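Local coordinates for protein ecto-NAD+ glycohydrolase (CD38 molecule) (Bos taurus, PDB 3GC6) that belongs to the ADP-ribosyl cyclase family and is the bovine CD38 molecule, an ecto-enzyme with a parallel beta sheet in its fold, at residues Q84-K89 / E155-S160; C162-V167 / E196-L201; P189-Q194 / S223-R228. The protein carries 1 engineered substitution. All blocks are in the same frame, centred on the assembly; numbering follows the deposited sequence. Where two conformers were deposited one is given.

How the contacts relate
The three contacts lie close together around the four-stranded parallel sheet of strands 85-88, 164-170, 196-203 and 231-239. Contact 1 sets edge strand 85-88 against the end of helix 145-159. Contact 2 pairs the two middle strands, about 10 Å away between centres. The two contacts meet where strand 85-88 bonds to strand 164-170. Contact 3 joins the loop before strand 196-203 to the end of helix 216-227, its centre about 12 Å from each of the others. Contact 1 closes before the others open, whereas contacts 2 and 3 interleave along the chain. Leu197 touches both Leu191 and Leu225, so sheet, loop and helix share one apolar core.

Contact 1: residues Q84-K89 / E155-S160; sequences QVFWSK and ERFAES. With NAG (2-acetamido-2-deoxy-beta-D-glucopyranose), chain C.
Gln84 NE2 is held by one hydrogen bond and by the face of a ring. It donates to Phe157 O at 2.8 Å, with an N-H...O angle of 163°. The bond lies in the amide plane but reaches the carbonyl from above its plane. The same nitrogen sits 3.1 Å above the centre of the Phe157 ring, with amide and ring planes 44° apart. Gln84 gets there with CG anti to its backbone N (chi1 -167°) and an extended chain. At the other tip of the amide, one water joins Gln84 OE1, 2.8 Å away, to Ser160 OG.

Phe86 meets the Phe157 ring obliquely, CE1 to CD2 at 3.6 Å. Val85 O lies at the edge of the Phe157 ring, in its plane. Ala158 CA lies at the edge of the Phe86 ring, near its plane and close to CZ.

The contact thus seats the last turn of helix 145-159 on edge strand 85-88. Beyond that strand, Lys89 O is near a sugar of the protein's own glycan, 3.7 Å from NAG O5. The electron-rich ring and carbonyl, near a helix C-terminus, would probably both favour the amide's N-H side over its oxygen.

Contact 2: residues C162-V167 / E196-L201; sequences CNTVRV and ELEAWL
Strands 164-170 and 196-203 run parallel as neighbours in the sheet, and helix 182-187 connects them in a beta-alpha-beta unit. Five backbone hydrogen bonds hold these segments together. They run from Glu196 N to Asn163 O at the start to Trp200 N to Val167 O at the end. The shortest are Val165 N to Glu196 O and Val167 N to Glu198 O, both 2.7 Å, and both nearly along the C=O axis.

The face bearing Val165, Val167, Leu197 and Ala199 is buried and tight. Val167 CG1 stands between its own backbone N and carbonyl carbon (chi1 61°), the crowded position. From there it presses on Ala199 CB at 3.5 Å, closer than usual van der Waals contact. It also touches Leu197 CD2 at 3.8 Å. Val165 CG2, likewise crowded, crosses obliquely over Leu197 CB. Phe86 packs on both valines, and Phe232 on Leu197 and Ala199.

The face of Thr164, Arg166, Glu196 and Glu198 is looser and partly exposed. Arg166 and Glu198 lie side by side. NE of Arg166 is 3.8 Å from OE1 of Glu198, a long salt bridge with the oxygen well out of the guanidinium plane. A water does the bonding: it accepts from Arg166 NE at 3.0 Å and donates to Glu198 OE1. Trp200 NE1 adds a weak bond to that oxygen. Glu196 turns instead to Arg233, through a salt bridge.

Cohesion therefore comes from backbone bonds and apolar packing, while charge and water probably keep Glu198 ionised on the wetter face.

Contact 3: residues P189-Q194 / S223-R228; sequences PNLRPQ and SILDGR
Arg228 grips a backbone carbonyl side-on, at the place where the loop of the beta-alpha-beta unit between helix 182-187 and strand 196-203 meets the end of helix 216-227. Its NE and NH2 both donate to Leu191 O, each at 2.9 Å and each with an N-H...O angle of 146°. The acceptor lies in the guanidinium plane. NE approaches in the plane of the Leu191 carbonyl, while NH2 comes from above it. One oxygen thus takes two bonds from the same group, which fixes the rotation of the guanidinium.

The faces of that flat group are lined as well. Pro189 O sits 3.1 Å above one face, toward the rim, at an angle too poor for a hydrogen bond to NE. Such a carbonyl over the face would probably suit the positive charge. Pro193 CG lies over the opposite face, and Pro193 CD comes within 3.7 Å of Arg228 NH2. The arginine chain is bent at chi2 and chi3, both -63°, and so folds back to reach the loop.

Further out, apolar side chains pack between loop and helix. The Leu191 and Leu225 side chains cross obliquely and touch at Leu191 CD1 and Leu225 CD2, 3.6 Å apart. Leu197 of the sheet touches both leucines. Ile224 CG2 rests against Pro189, 4.0 Å from its CA.

The loop is held from its other side by Arg192. Its NE bonds to Ala161 O and its NH2 to Ser160 O, and its backbone is hydrogen-bonded to that of Ala158 in helix 145-159.

The backbone of Arg228 also takes part. Its O accepts a weak hydrogen bond from Gln194 N at 3.4 Å, and Pro193 CA makes a CA-H...O contact with the same Arg228 O at 3.2 Å.

Contact 1: residues Q84-K89 / E155-S160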
loop_
_atom_site.group_PDB
_atom_site.type_symbol
_atom_site.label_atom_id
_atom_site.label_comp_id
_atom_site.label_asym_id
_atom_site.label_seq_id
_atom_site.Cartn_x
_atom_site.Cartn_y
_atom_site.Cartn_z
ATOM N N GLN A 84 21.762 2.135 -3.419
ATOM C CA GLN A 84 21.655 3.441 -2.785
ATOM C C GLN A 84 22.552 4.491 -3.441
ATOM O O GLN A 84 23.743 4.215 -3.726
ATOM C CB GLN A 84 22.045 3.314 -1.304
ATOM C CG GLN A 84 21.697 4.506 -0.432
ATOM C CD GLN A 84 21.625 4.106 1.037
ATOM O OE1 GLN A 84 21.464 2.925 1.369
ATOM N NE2 GLN A 84 21.746 5.086 1.913
ATOM N N VAL A 85 21.976 5.685 -3.663
ATOM C CA VAL A 85 22.685 6.815 -4.250
ATOM C C VAL A 85 22.686 8.012 -3.298
ATOM O O VAL A 85 21.624 8.366 -2.732
ATOM C CB VAL A 85 21.978 7.250 -5.534
ATOM C CG1 VAL A 85 22.608 8.537 -6.079
ATOM C CG2 VAL A 85 22.117 6.112 -6.585
ATOM N N PHE A 86 23.860 8.619 -3.116
ATOM C CA PHE A 86 24.028 9.881 -2.391
ATOM C C PHE A 86 24.377 10.937 -3.419
ATOM O O PHE A 86 24.821 10.619 -4.533
ATOM C CB PHE A 86 25.198 9.766 -1.413
ATOM C CG PHE A 86 24.950 8.799 -0.310
ATOM C CD1 PHE A 86 24.497 9.255 0.941
ATOM C CD2 PHE A 86 25.142 7.428 -0.512
ATOM C CE1 PHE A 86 24.254 8.321 1.990
ATOM C CE2 PHE A 86 24.897 6.509 0.507
ATOM C CZ PHE A 86 24.458 6.956 1.764
ATOM N N TRP A 87 24.142 12.197 -3.074
ATOM C CA TRP A 87 24.440 13.256 -4.032
ATOM C C TRP A 87 24.658 14.555 -3.280
ATOM O O TRP A 87 24.193 14.720 -2.150
ATOM C CB TRP A 87 23.300 13.389 -5.068
ATOM C CG TRP A 87 21.967 13.784 -4.433
ATOM C CD1 TRP A 87 21.006 12.945 -3.902
ATOM C CD2 TRP A 87 21.478 15.106 -4.254
ATOM N NE1 TRP A 87 19.931 13.687 -3.404
ATOM C CE2 TRP A 87 20.217 15.020 -3.603
ATOM C CE3 TRP A 87 21.991 16.370 -4.575
ATOM C CZ2 TRP A 87 19.458 16.154 -3.300
ATOM C CZ3 TRP A 87 21.245 17.504 -4.251
ATOM C CH2 TRP A 87 19.998 17.381 -3.608
ATOM N N SER A 88 25.371 15.472 -3.931
ATOM C CA SER A 88 25.560 16.781 -3.316
ATOM C C SER A 88 25.817 17.776 -4.423
ATOM O O SER A 88 26.735 17.576 -5.225
ATOM C CB SER A 88 26.775 16.731 -2.368
ATOM O OG SER A 88 26.911 17.937 -1.614
ATOM N N LYS A 89 24.974 18.809 -4.495
ATOM C CA LYS A 89 25.090 19.877 -5.510
ATOM C C LYS A 89 24.793 19.408 -6.940
ATOM O O LYS A 89 25.091 20.116 -7.896
ATOM C CB LYS A 89 26.451 20.591 -5.464
ATOM C CG LYS A 89 27.024 20.838 -4.049
ATOM C CD LYS A 89 26.077 21.667 -3.203
ATOM C CE LYS A 89 26.627 21.925 -1.773
ATOM N NZ LYS A 89 27.913 22.677 -1.728
ATOM N N GLU A 155 20.918 10.799 8.352
ATOM C CA GLU A 155 21.687 9.904 9.258
ATOM C C GLU A 155 21.227 8.480 9.153
ATOM O O GLU A 155 22.044 7.557 9.039
ATOM C CB GLU A 155 21.547 10.361 10.718
ATOM C CG GLU A 155 22.203 11.695 10.980
ATOM C CD GLU A 155 22.175 12.093 12.453
ATOM O OE1 GLU A 155 21.340 11.562 13.205
ATOM O OE2 GLU A 155 22.976 12.971 12.847
ATOM N N ARG A 156 19.909 8.270 9.188
ATOM C CA ARG A 156 19.396 6.907 9.202
ATOM C C ARG A 156 19.663 6.246 7.842
ATOM O O ARG A 156 20.047 5.080 7.771
ATOM C CB ARG A 156 17.926 6.888 9.579
ATOM C CG ARG A 156 17.671 7.384 11.015
ATOM C CD ARG A 156 18.164 6.352 12.039
ATOM N NE ARG A 156 17.389 5.117 11.944
ATOM C CZ ARG A 156 16.301 4.861 12.678
ATOM N NH1 ARG A 156 15.876 5.761 13.556
ATOM N NH2 ARG A 156 15.639 3.718 12.525
ATOM N N PHE A 157 19.538 7.032 6.762
ATOM C CA PHE A 157 19.798 6.567 5.384
ATOM C C PHE A 157 21.276 6.132 5.279
ATOM O O PHE A 157 21.572 5.052 4.757
ATOM C CB PHE A 157 19.492 7.766 4.478
ATOM C CG PHE A 157 19.690 7.543 2.986
ATOM C CD1 PHE A 157 18.789 6.770 2.246
ATOM C CD2 PHE A 157 20.671 8.265 2.298
ATOM C CE1 PHE A 157 18.932 6.648 0.839
ATOM C CE2 PHE A 157 20.819 8.142 0.903
ATOM C CZ PHE A 157 19.958 7.331 0.183
ATOM N N ALA A 158 22.194 6.918 5.846
ATOM C CA ALA A 158 23.626 6.595 5.752
ATOM C C ALA A 158 23.960 5.384 6.625
ATOM O O ALA A 158 24.740 4.502 6.212
ATOM C CB ALA A 158 24.484 7.802 6.157
ATOM N N GLU A 159 23.384 5.347 7.822
ATOM C CA GLU A 159 23.677 4.255 8.747
ATOM C C GLU A 159 23.223 2.892 8.240
ATOM O O GLU A 159 23.803 1.859 8.625
ATOM C CB GLU A 159 23.056 4.509 10.107
ATOM C CG GLU A 159 23.710 5.618 10.855
ATOM C CD GLU A 159 22.867 6.099 12.065
ATOM O OE1 GLU A 159 21.759 5.572 12.295
ATOM O OE2 GLU A 159 23.334 7.028 12.754
ATOM N N SER A 160 22.184 2.868 7.423
ATOM C CA SER A 160 21.632 1.586 6.979
ATOM C C SER A 160 22.185 1.129 5.622
ATOM O O SER A 160 21.841 0.038 5.164
ATOM C CB SER A 160 20.097 1.686 6.906
ATOM O OG SER A 160 19.728 2.665 5.979
HETATM C C1 NAG C . 26.840 21.999 -10.648
HETATM C C2 NAG C . 25.705 21.424 -11.509
HETATM C C3 NAG C . 25.005 22.569 -12.265
HETATM C C4 NAG C . 24.667 23.781 -11.385
HETATM C C5 NAG C . 25.885 24.162 -10.546
HETATM C C6 NAG C . 25.601 25.295 -9.544
HETATM C C7 NAG C . 25.988 19.120 -12.317
HETATM C C8 NAG C . 26.730 18.219 -13.254
HETATM N N2 NAG C . 26.208 20.439 -12.474
HETATM O O3 NAG C . 23.856 22.088 -12.934
HETATM O O4 NAG C . 24.274 24.892 -12.206
HETATM O O5 NAG C . 26.294 23.015 -9.818
HETATM O O6 NAG C . 24.470 24.986 -8.755
HETATM O O7 NAG C . 25.221 18.650 -11.471
HETATM O O HOH W 1 19.697 2.086 3.405
#

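Contact 2: residues C162-V167 / E196-L201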
loop_
_atom_site.group_PDB
_atom_site.type_symbol
_atom_site.label_atom_id
_atom_site.label_comp_id
_atom_site.label_asym_id
_atom_site.label_seq_id
_atom_site.Cartn_x
_atom_site.Cartn_y
_atom_site.Cartn_z
ATOM N N CYS A 162 24.253 -0.470 2.586
ATOM C CA CYS A 162 24.846 -1.793 2.544
ATOM C C CYS A 162 25.517 -2.047 1.208
ATOM O O CYS A 162 25.026 -1.589 0.152
ATOM C CB CYS A 162 23.763 -2.835 2.797
ATOM S SG CYS A 162 24.069 -4.504 2.167
ATOM N N ASN A 163 26.631 -2.771 1.258
ATOM C CA ASN A 163 27.418 -3.104 0.073
ATOM C C ASN A 163 27.876 -1.877 -0.720
ATOM O O ASN A 163 28.428 -0.949 -0.113
ATOM C CB ASN A 163 26.680 -4.141 -0.773
ATOM C CG ASN A 163 26.498 -5.459 -0.011
ATOM O OD1 ASN A 163 27.249 -5.740 0.905
ATOM N ND2 ASN A 163 25.520 -6.251 -0.399
ATOM N N THR A 164 27.695 -1.847 -2.035
ATOM C CA THR A 164 28.243 -0.715 -2.792
ATOM C C THR A 164 27.274 0.458 -2.813
ATOM O O THR A 164 26.105 0.274 -3.163
ATOM C CB THR A 164 28.612 -1.107 -4.237
ATOM O OG1 THR A 164 29.701 -2.032 -4.178
ATOM C CG2 THR A 164 29.040 0.123 -5.046
ATOM N N VAL A 165 27.758 1.643 -2.431
ATOM C CA VAL A 165 26.957 2.880 -2.557
ATOM C C VAL A 165 27.628 3.809 -3.574
ATOM O O VAL A 165 28.844 3.739 -3.771
ATOM C CB VAL A 165 26.728 3.638 -1.224
ATOM C CG1 VAL A 165 26.081 2.694 -0.192
ATOM C CG2 VAL A 165 28.023 4.198 -0.687
ATOM N N ARG A 166 26.831 4.681 -4.195
ATOM C CA ARG A 166 27.346 5.584 -5.225
ATOM C C ARG A 166 27.026 7.004 -4.814
ATOM O O ARG A 166 25.981 7.268 -4.221
ATOM C CB ARG A 166 26.720 5.233 -6.591
ATOM C CG ARG A 166 27.124 3.820 -7.049
ATOM C CD ARG A 166 26.155 3.141 -8.001
ATOM N NE ARG A 166 26.792 1.913 -8.499
ATOM C CZ ARG A 166 26.562 0.709 -7.988
ATOM N NH1 ARG A 166 25.677 0.574 -7.004
ATOM N NH2 ARG A 166 27.196 -0.365 -8.479
ATOM N N VAL A 167 27.973 7.922 -4.997
ATOM C CA VAL A 167 27.653 9.350 -4.838
ATOM C C VAL A 167 27.919 10.115 -6.124
ATOM O O VAL A 167 28.917 9.871 -6.811
ATOM C CB VAL A 167 28.397 10.032 -3.648
ATOM C CG1 VAL A 167 29.912 9.974 -3.832
ATOM C CG2 VAL A 167 27.947 11.483 -3.476
ATOM N N GLU A 196 31.264 -0.004 0.479
ATOM C CA GLU A 196 32.192 0.503 -0.519
ATOM C C GLU A 196 31.518 1.676 -1.183
ATOM O O GLU A 196 30.297 1.644 -1.456
ATOM C CB GLU A 196 32.566 -0.552 -1.566
ATOM C CG GLU A 196 33.095 -1.831 -0.910
ATOM C CD GLU A 196 33.797 -2.755 -1.872
ATOM O OE1 GLU A 196 33.889 -2.412 -3.071
ATOM O OE2 GLU A 196 34.265 -3.822 -1.400
ATOM N N LEU A 197 32.277 2.731 -1.419
ATOM C CA LEU A 197 31.671 3.922 -1.996
ATOM C C LEU A 197 32.357 4.293 -3.292
ATOM O O LEU A 197 33.607 4.379 -3.353
ATOM C CB LEU A 197 31.746 5.086 -0.990
ATOM C CG LEU A 197 31.082 6.408 -1.398
ATOM C CD1 LEU A 197 30.575 7.157 -0.139
ATOM C CD2 LEU A 197 32.030 7.275 -2.212
ATOM N N GLU A 198 31.546 4.512 -4.322
ATOM C CA GLU A 198 32.042 5.037 -5.578
ATOM C C GLU A 198 31.547 6.458 -5.743
ATOM O O GLU A 198 30.332 6.734 -5.622
ATOM C CB GLU A 198 31.509 4.245 -6.767
ATOM C CG GLU A 198 31.848 2.825 -6.762
ATOM C CD GLU A 198 31.157 2.110 -7.908
ATOM O OE1 GLU A 198 30.480 2.781 -8.736
ATOM O OE2 GLU A 198 31.302 0.886 -7.964
ATOM N N ALA A 199 32.475 7.363 -6.031
ATOM C CA ALA A 199 32.113 8.755 -6.320
ATOM C C ALA A 199 32.357 9.042 -7.790
ATOM O O ALA A 199 33.362 8.615 -8.358
ATOM C CB ALA A 199 32.929 9.695 -5.493
ATOM N N TRP A 200 31.420 9.768 -8.370
ATOM C CA TRP A 200 31.487 10.172 -9.752
ATOM C C TRP A 200 31.442 11.699 -9.784
ATOM O O TRP A 200 30.451 12.293 -9.337
ATOM C CB TRP A 200 30.262 9.592 -10.472
ATOM C CG TRP A 200 30.262 8.080 -10.473
ATOM C CD1 TRP A 200 29.717 7.245 -9.529
ATOM C CD2 TRP A 200 30.841 7.240 -11.475
ATOM N NE1 TRP A 200 29.935 5.920 -9.890
ATOM C CE2 TRP A 200 30.632 5.899 -11.072
ATOM C CE3 TRP A 200 31.538 7.496 -12.660
ATOM C CZ2 TRP A 200 31.080 4.810 -11.835
ATOM C CZ3 TRP A 200 31.974 6.406 -13.433
ATOM C CH2 TRP A 200 31.744 5.082 -13.006
ATOM N N LEU A 201 32.502 12.355 -10.279
ATOM C CA LEU A 201 32.501 13.814 -10.373
ATOM C C LEU A 201 32.170 14.192 -11.815
ATOM O O LEU A 201 32.985 13.950 -12.707
ATOM C CB LEU A 201 33.877 14.401 -10.004
ATOM C CG LEU A 201 34.146 14.553 -8.495
ATOM C CD1 LEU A 201 34.148 13.210 -7.789
ATOM C CD2 LEU A 201 35.479 15.267 -8.290
HETATM O O HOH W 2 28.625 2.135 -10.814
#

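Contact 3: residues P189-Q194 / S223-R228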
loop_
_atom_site.group_PDB
_atom_site.type_symbol
_atom_site.label_atom_id
_atom_site.label_comp_id
_atom_site.label_asym_id
_atom_site.label_seq_id
_atom_site.Cartn_x
_atom_site.Cartn_y
_atom_site.Cartn_z
ATOM N N PRO A 189 29.854 11.079 7.212
ATOM C CA PRO A 189 30.418 10.693 8.518
ATOM C C PRO A 189 29.626 9.595 9.220
ATOM O O PRO A 189 30.142 9.007 10.181
ATOM C CB PRO A 189 30.330 11.998 9.339
ATOM C CG PRO A 189 30.421 13.069 8.274
ATOM C CD PRO A 189 29.627 12.544 7.122
ATOM N N ASN A 190 28.403 9.339 8.743
ATOM C CA ASN A 190 27.543 8.351 9.379
ATOM C C ASN A 190 27.352 7.086 8.536
ATOM O O ASN A 190 26.545 6.233 8.901
ATOM C CB ASN A 190 26.202 8.964 9.759
ATOM C CG ASN A 190 26.331 9.900 10.920
ATOM O OD1 ASN A 190 26.085 11.117 10.807
ATOM N ND2 ASN A 190 26.757 9.348 12.050
ATOM N N LEU A 191 28.112 6.979 7.454
ATOM C CA LEU A 191 28.031 5.770 6.607
ATOM C C LEU A 191 28.352 4.525 7.419
ATOM O O LEU A 191 29.290 4.511 8.213
ATOM C CB LEU A 191 29.024 5.848 5.440
ATOM C CG LEU A 191 28.535 6.656 4.260
ATOM C CD1 LEU A 191 29.727 6.882 3.294
ATOM C CD2 LEU A 191 27.341 5.949 3.542
ATOM N N ARG A 192 27.591 3.459 7.191
ATOM C CA ARG A 192 27.868 2.180 7.846
ATOM C C ARG A 192 29.297 1.759 7.529
ATOM O O ARG A 192 29.715 1.781 6.360
ATOM C CB ARG A 192 26.908 1.091 7.349
ATOM C CG ARG A 192 27.081 -0.204 8.131
ATOM C CD ARG A 192 26.445 -1.381 7.395
ATOM N NE ARG A 192 25.015 -1.254 7.166
ATOM C CZ ARG A 192 24.076 -1.755 7.992
ATOM N NH1 ARG A 192 24.413 -2.326 9.139
ATOM N NH2 ARG A 192 22.789 -1.636 7.689
ATOM N N PRO A 193 30.066 1.396 8.573
ATOM C CA PRO A 193 31.441 0.998 8.239
ATOM C C PRO A 193 31.491 -0.173 7.252
ATOM O O PRO A 193 30.604 -1.036 7.240
ATOM C CB PRO A 193 32.041 0.616 9.594
ATOM C CG PRO A 193 31.259 1.450 10.559
ATOM C CD PRO A 193 29.825 1.417 10.020
ATOM N N GLN A 194 32.564 -0.202 6.459
ATOM C CA GLN A 194 32.867 -1.320 5.545
ATOM C C GLN A 194 31.957 -1.467 4.325
ATOM O O GLN A 194 32.088 -2.434 3.571
ATOM C CB GLN A 194 32.958 -2.647 6.305
ATOM C CG GLN A 194 34.102 -2.624 7.292
ATOM C CD GLN A 194 34.284 -3.933 8.049
ATOM O OE1 GLN A 194 34.225 -5.003 7.457
ATOM N NE2 GLN A 194 34.512 -3.846 9.340
ATOM N N SER A 223 39.546 11.069 3.588
ATOM C CA SER A 223 39.923 10.973 4.997
ATOM C C SER A 223 38.741 10.523 5.852
ATOM O O SER A 223 38.885 9.687 6.760
ATOM C CB SER A 223 40.501 12.306 5.494
ATOM O OG SER A 223 40.711 12.284 6.896
ATOM N N ILE A 224 37.546 11.052 5.563
ATOM C CA ILE A 224 36.353 10.653 6.305
ATOM C C ILE A 224 36.084 9.157 6.075
ATOM O O ILE A 224 35.832 8.410 7.020
ATOM C CB ILE A 224 35.127 11.487 5.899
ATOM C CG1 ILE A 224 35.306 12.949 6.362
ATOM C CG2 ILE A 224 33.843 10.873 6.462
ATOM C CD1 ILE A 224 34.247 13.890 5.810
ATOM N N LEU A 225 36.138 8.724 4.811
ATOM C CA LEU A 225 35.847 7.327 4.489
ATOM C C LEU A 225 36.883 6.376 5.093
ATOM O O LEU A 225 36.527 5.313 5.606
ATOM C CB LEU A 225 35.760 7.140 2.979
ATOM C CG LEU A 225 34.660 8.018 2.384
ATOM C CD1 LEU A 225 34.655 7.851 0.852
ATOM C CD2 LEU A 225 33.273 7.664 2.964
ATOM N N ASP A 226 38.156 6.773 5.073
ATOM C CA ASP A 226 39.174 5.951 5.714
ATOM C C ASP A 226 38.792 5.736 7.181
ATOM O O ASP A 226 38.955 4.633 7.724
ATOM C CB ASP A 226 40.532 6.645 5.635
ATOM C CG ASP A 226 41.218 6.478 4.272
ATOM O OD1 ASP A 226 40.821 5.633 3.425
ATOM O OD2 ASP A 226 42.200 7.216 4.040
ATOM N N GLY A 227 38.333 6.803 7.829
ATOM C CA GLY A 227 37.887 6.738 9.239
ATOM C C GLY A 227 36.753 5.742 9.453
ATOM O O GLY A 227 36.660 5.145 10.534
ATOM N N ARG A 228 35.897 5.577 8.437
ATOM C CA ARG A 228 34.750 4.656 8.509
ATOM C C ARG A 228 35.122 3.267 7.986
ATOM O O ARG A 228 34.249 2.400 7.876
ATOM C CB ARG A 228 33.563 5.157 7.658
ATOM C CG ARG A 228 33.083 6.607 7.883
ATOM C CD ARG A 228 32.545 6.846 9.270
ATOM N NE ARG A 228 31.358 6.041 9.567
ATOM C CZ ARG A 228 30.923 5.776 10.791
ATOM N NH1 ARG A 228 31.576 6.258 11.854
ATOM N NH2 ARG A 228 29.829 5.038 10.962
#